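Local coordinates for muconolactone isomerase-like protein (Thermus thermophilus, PDB 1VDH) that catalyses the hydrogen peroxide-dependent decarboxylation of Fe-coproporphyrin III to heme b, the last step of coproporphyrin-dependent heme biosynthesis, working as a homopentamer, at residues 141-155 / 222-236. Residues are numbered along the deposited sequence; the frame is centred on the assembly and turned at random.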
loop_
_atom_site.group_PDB
_atom_site.type_symbol
_atom_site.label_atom_id
_atom_site.label_comp_id
_atom_site.label_asym_id
_atom_site.label_seq_id
_atom_site.Cartn_x
_atom_site.Cartn_y
_atom_site.Cartn_z
ATOM N N TYR A 141 0.793 23.990 -18.945
ATOM C CA TYR A 141 0.895 22.837 -18.061
ATOM C C TYR A 141 -0.437 22.158 -17.787
ATOM O O TYR A 141 -1.503 22.713 -18.052
ATOM C CB TYR A 141 1.504 23.296 -16.724
ATOM C CG TYR A 141 2.815 24.030 -16.892
ATOM C CD1 TYR A 141 4.034 23.367 -16.743
ATOM C CD2 TYR A 141 2.836 25.364 -17.301
ATOM C CE1 TYR A 141 5.243 24.014 -17.011
ATOM C CE2 TYR A 141 4.034 26.014 -17.571
ATOM C CZ TYR A 141 5.229 25.337 -17.430
ATOM O OH TYR A 141 6.407 25.978 -17.748
ATOM N N VAL A 142 -0.353 20.948 -17.245
ATOM C CA VAL A 142 -1.529 20.179 -16.887
ATOM C C VAL A 142 -1.408 19.701 -15.444
ATOM O O VAL A 142 -0.304 19.453 -14.949
ATOM C CB VAL A 142 -1.721 18.926 -17.797
ATOM C CG1 VAL A 142 -0.599 17.911 -17.568
ATOM C CG2 VAL A 142 -3.080 18.276 -17.512
ATOM N N CYS A 143 -2.544 19.663 -14.760
ATOM C CA CYS A 143 -2.637 19.157 -13.399
ATOM C C CYS A 143 -3.752 18.125 -13.435
ATOM O O CYS A 143 -4.881 18.443 -13.820
ATOM C CB CYS A 143 -3.018 20.251 -12.399
ATOM S SG CYS A 143 -3.561 19.602 -10.764
ATOM N N PHE A 144 -3.419 16.878 -13.119
ATOM C CA PHE A 144 -4.421 15.820 -13.086
ATOM C C PHE A 144 -4.504 15.192 -11.710
ATOM O O PHE A 144 -3.481 14.898 -11.090
ATOM C CB PHE A 144 -4.119 14.694 -14.087
ATOM C CG PHE A 144 -4.965 13.457 -13.864
ATOM C CD1 PHE A 144 -4.434 12.337 -13.221
ATOM C CD2 PHE A 144 -6.309 13.448 -14.218
ATOM C CE1 PHE A 144 -5.234 11.233 -12.929
ATOM C CE2 PHE A 144 -7.121 12.350 -13.931
ATOM C CZ PHE A 144 -6.583 11.240 -13.283
ATOM N N TYR A 145 -5.728 14.930 -11.272
ATOM C CA TYR A 145 -5.963 14.267 -10.000
ATOM C C TYR A 145 -7.350 13.655 -9.986
ATOM O O TYR A 145 -8.278 14.193 -10.596
ATOM C CB TYR A 145 -5.817 15.235 -8.818
ATOM C CG TYR A 145 -6.816 16.373 -8.791
ATOM C CD1 TYR A 145 -7.993 16.277 -8.047
ATOM C CD2 TYR A 145 -6.561 17.561 -9.470
ATOM C CE1 TYR A 145 -8.889 17.341 -7.977
ATOM C CE2 TYR A 145 -7.449 18.628 -9.408
ATOM C CZ TYR A 145 -8.609 18.511 -8.660
ATOM O OH TYR A 145 -9.482 19.569 -8.602
ATOM N N PRO A 146 -7.476 12.450 -9.413
ATOM C CA PRO A 146 -8.771 11.780 -9.330
ATOM C C PRO A 146 -9.370 12.122 -7.960
ATOM O O PRO A 146 -8.652 12.573 -7.056
ATOM C CB PRO A 146 -8.386 10.306 -9.430
ATOM C CG PRO A 146 -7.113 10.254 -8.653
ATOM C CD PRO A 146 -6.378 11.512 -9.110
ATOM N N MET A 147 -10.671 11.915 -7.800
ATOM C CA MET A 147 -11.314 12.211 -6.523
ATOM C C MET A 147 -12.661 11.519 -6.394
ATOM O O MET A 147 -13.238 11.071 -7.386
ATOM C CB MET A 147 -11.507 13.731 -6.351
ATOM C CG MET A 147 -12.496 14.375 -7.327
ATOM S SD MET A 147 -12.721 16.166 -7.040
ATOM C CE MET A 147 -13.732 16.158 -5.570
ATOM N N ASN A 148 -13.118 11.405 -5.148
ATOM C CA ASN A 148 -14.416 10.829 -4.803
ATOM C C ASN A 148 -15.147 11.875 -3.973
ATOM O O ASN A 148 -14.544 12.839 -3.491
ATOM C CB ASN A 148 -14.275 9.615 -3.871
ATOM C CG ASN A 148 -13.503 8.473 -4.480
ATOM O OD1 ASN A 148 -12.806 7.747 -3.772
ATOM N ND2 ASN A 148 -13.639 8.287 -5.782
ATOM N N LYS A 149 -16.449 11.665 -3.798
ATOM C CA LYS A 149 -17.254 12.522 -2.945
ATOM C C LYS A 149 -17.427 11.655 -1.703
ATOM O O LYS A 149 -17.861 10.498 -1.785
ATOM C CB LYS A 149 -18.600 12.859 -3.589
ATOM C CG LYS A 149 -18.577 14.142 -4.422
ATOM C CD LYS A 149 -18.483 15.381 -3.539
ATOM C CE LYS A 149 -18.619 16.673 -4.353
ATOM N NZ LYS A 149 -17.494 16.883 -5.306
ATOM N N ARG A 150 -17.013 12.199 -0.566
ATOM C CA ARG A 150 -17.051 11.497 0.706
ATOM C C ARG A 150 -18.395 10.921 1.152
ATOM O O ARG A 150 -19.452 11.520 0.939
ATOM C CB ARG A 150 -16.475 12.403 1.797
ATOM C CG ARG A 150 -16.371 11.771 3.172
ATOM C CD ARG A 150 -15.801 12.757 4.180
ATOM N NE ARG A 150 -14.388 13.051 3.940
ATOM C CZ ARG A 150 -13.717 14.027 4.544
ATOM N NH1 ARG A 150 -12.430 14.211 4.280
ATOM N NH2 ARG A 150 -14.338 14.839 5.390
ATOM N N ARG A 151 -18.321 9.734 1.755
ATOM C CA ARG A 151 -19.470 9.017 2.295
ATOM C C ARG A 151 -19.017 8.492 3.658
ATOM O O ARG A 151 -18.913 7.285 3.866
ATOM C CB ARG A 151 -19.865 7.838 1.388
ATOM C CG ARG A 151 -20.430 8.239 0.024
ATOM C CD ARG A 151 -20.731 7.012 -0.843
ATOM N NE ARG A 151 -19.534 6.195 -1.061
ATOM C CZ ARG A 151 -19.365 4.970 -0.573
ATOM N NH1 ARG A 151 -18.242 4.309 -0.815
ATOM N NH2 ARG A 151 -20.324 4.397 0.144
ATOM N N GLN A 152 -18.694 9.408 4.567
ATOM C CA GLN A 152 -18.225 9.022 5.897
ATOM C C GLN A 152 -18.991 9.752 6.995
ATOM O O GLN A 152 -18.996 10.986 7.042
ATOM C CB GLN A 152 -16.728 9.330 6.051
ATOM C CG GLN A 152 -15.802 8.704 5.002
ATOM C CD GLN A 152 -15.741 7.180 5.063
ATOM O OE1 GLN A 152 -15.512 6.523 4.049
ATOM N NE2 GLN A 152 -15.933 6.619 6.254
ATOM N N GLY A 153 -19.623 8.981 7.878
ATOM C CA GLY A 153 -20.380 9.551 8.980
ATOM C C GLY A 153 -21.342 10.659 8.591
ATOM O O GLY A 153 -22.215 10.467 7.740
ATOM N N GLN A 154 -21.155 11.826 9.204
ATOM C CA GLN A 154 -21.997 12.999 8.957
ATOM C C GLN A 154 -21.677 13.688 7.631
ATOM O O GLN A 154 -22.419 14.562 7.183
ATOM C CB GLN A 154 -21.853 14.003 10.107
ATOM C CG GLN A 154 -22.181 13.443 11.486
ATOM C CD GLN A 154 -23.644 13.072 11.643
ATOM O OE1 GLN A 154 -24.046 11.941 11.357
ATOM N NE2 GLN A 154 -24.449 14.023 12.107
ATOM N N ASP A 155 -20.537 13.338 7.042
ATOM C CA ASP A 155 -20.135 13.903 5.761
ATOM C C ASP A 155 -20.428 12.873 4.673
ATOM O O ASP A 155 -19.522 12.190 4.194
ATOM C CB ASP A 155 -18.640 14.244 5.755
ATOM C CG ASP A 155 -18.256 15.263 6.816
ATOM O OD1 ASP A 155 -17.068 15.286 7.194
ATOM O OD2 ASP A 155 -19.122 16.048 7.258
ATOM N N VAL A 222 -18.134 22.222 0.134
ATOM C CA VAL A 222 -18.198 21.037 -0.715
ATOM C C VAL A 222 -16.879 20.262 -0.717
ATOM O O VAL A 222 -16.880 19.034 -0.638
ATOM C CB VAL A 222 -18.628 21.391 -2.163
ATOM C CG1 VAL A 222 -17.605 22.308 -2.830
ATOM C CG2 VAL A 222 -18.832 20.117 -2.972
ATOM N N SER A 223 -15.756 20.978 -0.759
ATOM C CA SER A 223 -14.448 20.331 -0.752
ATOM C C SER A 223 -13.997 19.991 0.668
ATOM O O SER A 223 -13.546 18.879 0.932
ATOM C CB SER A 223 -13.397 21.221 -1.425
ATOM O OG SER A 223 -13.771 21.555 -2.754
ATOM N N ALA A 224 -14.121 20.955 1.576
ATOM C CA ALA A 224 -13.711 20.768 2.964
ATOM C C ALA A 224 -14.348 19.554 3.638
ATOM O O ALA A 224 -13.666 18.798 4.338
ATOM C CB ALA A 224 -13.988 22.036 3.774
ATOM N N ARG A 225 -15.644 19.359 3.411
ATOM C CA ARG A 225 -16.364 18.240 4.014
ATOM C C ARG A 225 -16.543 16.999 3.141
ATOM O O ARG A 225 -16.575 15.883 3.662
ATOM C CB ARG A 225 -17.753 18.688 4.500
ATOM C CG ARG A 225 -17.747 19.599 5.722
ATOM C CD ARG A 225 -19.169 19.930 6.179
ATOM N NE ARG A 225 -19.923 18.734 6.559
ATOM C CZ ARG A 225 -21.206 18.733 6.917
ATOM N NH1 ARG A 225 -21.895 19.868 6.948
ATOM N NH2 ARG A 225 -21.803 17.596 7.250
ATOM N N TYR A 226 -16.663 17.179 1.827
ATOM C CA TYR A 226 -16.915 16.041 0.940
ATOM C C TYR A 226 -15.836 15.671 -0.074
ATOM O O TYR A 226 -15.998 14.715 -0.838
ATOM C CB TYR A 226 -18.255 16.237 0.225
ATOM C CG TYR A 226 -19.389 16.598 1.160
ATOM C CD1 TYR A 226 -20.088 15.612 1.854
ATOM C CD2 TYR A 226 -19.744 17.929 1.371
ATOM C CE1 TYR A 226 -21.110 15.943 2.737
ATOM C CE2 TYR A 226 -20.763 18.271 2.251
ATOM C CZ TYR A 226 -21.439 17.276 2.930
ATOM O OH TYR A 226 -22.436 17.615 3.813
ATOM N N GLY A 227 -14.735 16.409 -0.082
ATOM C CA GLY A 227 -13.673 16.101 -1.017
ATOM C C GLY A 227 -12.732 15.011 -0.538
ATOM O O GLY A 227 -12.220 15.057 0.578
ATOM N N GLU A 228 -12.529 14.010 -1.384
ATOM C CA GLU A 228 -11.620 12.905 -1.092
ATOM C C GLU A 228 -10.693 12.904 -2.306
ATOM O O GLU A 228 -11.114 12.559 -3.412
ATOM C CB GLU A 228 -12.411 11.605 -0.997
ATOM C CG GLU A 228 -11.656 10.448 -0.397
ATOM C CD GLU A 228 -12.565 9.259 -0.143
ATOM O OE1 GLU A 228 -13.489 9.388 0.695
ATOM O OE2 GLU A 228 -12.362 8.209 -0.790
ATOM N N PHE A 229 -9.442 13.310 -2.098
ATOM C CA PHE A 229 -8.480 13.437 -3.196
ATOM C C PHE A 229 -7.405 12.366 -3.344
ATOM O O PHE A 229 -6.874 11.864 -2.359
ATOM C CB PHE A 229 -7.815 14.814 -3.123
ATOM C CG PHE A 229 -8.796 15.948 -2.998
ATOM C CD1 PHE A 229 -9.395 16.495 -4.127
ATOM C CD2 PHE A 229 -9.152 16.439 -1.742
ATOM C CE1 PHE A 229 -10.342 17.515 -4.009
ATOM C CE2 PHE A 229 -10.095 17.454 -1.612
ATOM C CZ PHE A 229 -10.693 17.995 -2.748
ATOM N N GLY A 230 -7.083 12.047 -4.598
ATOM C CA GLY A 230 -6.055 11.061 -4.893
ATOM C C GLY A 230 -4.730 11.730 -5.227
ATOM O O GLY A 230 -4.492 12.864 -4.816
ATOM N N PRO A 231 -3.846 11.061 -5.981
ATOM C CA PRO A 231 -2.543 11.633 -6.349
ATOM C C PRO A 231 -2.657 12.815 -7.315
ATOM O O PRO A 231 -3.608 12.898 -8.091
ATOM C CB PRO A 231 -1.826 10.449 -6.995
ATOM C CG PRO A 231 -2.951 9.674 -7.621
ATOM C CD PRO A 231 -4.008 9.707 -6.537
ATOM N N PHE A 232 -1.708 13.746 -7.228
ATOM C CA PHE A 232 -1.682 14.917 -8.106
ATOM C C PHE A 232 -0.455 14.853 -9.008
ATOM O O PHE A 232 0.670 14.669 -8.529
ATOM C CB PHE A 232 -1.652 16.225 -7.297
ATOM C CG PHE A 232 -2.971 16.588 -6.668
ATOM C CD1 PHE A 232 -3.450 15.893 -5.564
ATOM C CD2 PHE A 232 -3.737 17.627 -7.188
ATOM C CE1 PHE A 232 -4.681 16.228 -4.986
ATOM C CE2 PHE A 232 -4.965 17.969 -6.619
ATOM C CZ PHE A 232 -5.438 17.269 -5.519
ATOM N N PHE A 233 -0.683 14.978 -10.312
ATOM C CA PHE A 233 0.392 14.937 -11.304
ATOM C C PHE A 233 0.466 16.267 -12.034
ATOM O O PHE A 233 -0.556 16.792 -12.474
ATOM C CB PHE A 233 0.126 13.861 -12.363
ATOM C CG PHE A 233 0.110 12.457 -11.833
ATOM C CD1 PHE A 233 1.212 11.630 -11.995
ATOM C CD2 PHE A 233 -1.028 11.945 -11.216
ATOM C CE1 PHE A 233 1.182 10.308 -11.556
ATOM C CE2 PHE A 233 -1.066 10.631 -10.777
ATOM C CZ PHE A 233 0.040 9.808 -10.947
ATOM N N VAL A 234 1.667 16.813 -12.163
ATOM C CA VAL A 234 1.835 18.068 -12.886
ATOM C C VAL A 234 2.774 17.824 -14.057
ATOM O O VAL A 234 3.843 17.238 -13.896
ATOM C CB VAL A 234 2.395 19.200 -12.000
ATOM C CG1 VAL A 234 2.530 20.483 -12.824
ATOM C CG2 VAL A 234 1.467 19.457 -10.818
ATOM N N GLY A 235 2.352 18.252 -15.242
ATOM C CA GLY A 235 3.175 18.062 -16.421
ATOM C C GLY A 235 3.227 19.278 -17.326
ATOM O O GLY A 235 2.322 20.109 -17.325
ATOM N N LYS A 236 4.327 19.400 -18.060
ATOM C CA LYS A 236 4.523 20.494 -18.997
ATOM C C LYS A 236 4.228 19.964 -20.395
ATOM O O LYS A 236 4.788 18.946 -20.798
ATOM C CB LYS A 236 5.972 20.991 -18.930
ATOM C CG LYS A 236 6.294 22.099 -19.923
ATOM C CD LYS A 236 7.739 22.536 -19.802
ATOM C CE LYS A 236 8.106 23.540 -20.886
ATOM N NZ LYS A 236 7.295 24.779 -20.798
HETATM O O HOH W 1 -15.662 17.676 -2.987
HETATM O O HOH W 2 -15.845 8.238 1.794
#
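F144 and F233 pair across two antiparallel strands of the chlorite dismutase-family sheet (dimeric alpha-beta barrel clan), F144 N to F233 O and F233 N to F144 O both spanning 2.9 Å. V142 with G235 repeats the pattern, and N148 with E228 is the hydrogen-bonded pair of a second ladder, flanked by M147-F229 and K149-G227; between the ladders the register slips by one residue, and P146 O takes the amide of G230. R150 N ends the run on Y226 O at 2.7 Å, just where helix 222-226 gives way to strand.

Aromatic contacts gather around the shift. The ring of Y145, the predicted active-site residue, stacks offset on F232, planes at 20°. Its chi1 of 63° turns the ring onto F232, CG 3.3 Å from F232 CE2; CB makes a CH-pi contact over that face. C143 SG meets the F232 ring at its edge, while M147 CE lies 4.0 Å from F229 CE1, with SD in an oblique Met-aromatic contact.

Charges close the far end. R225 NE reaches D155 OD2 at 2.9 Å from above the carboxylate plane, NH2 nearly along its C-O bond, while D155 OD1 holds R150 NH2 weakly. A leucine in place of R225 would probably leave D155 OD2 without either donor and the turn 152-155 less firmly tied to the helix.

Water joins K149 NZ to V222 O. Ladders and stack thus hold the predicted coproheme-binding run Y145 to K149 against 227-236; salt bridge, R150 amide and water tie its end to the helix carrying S223, also predicted to bind.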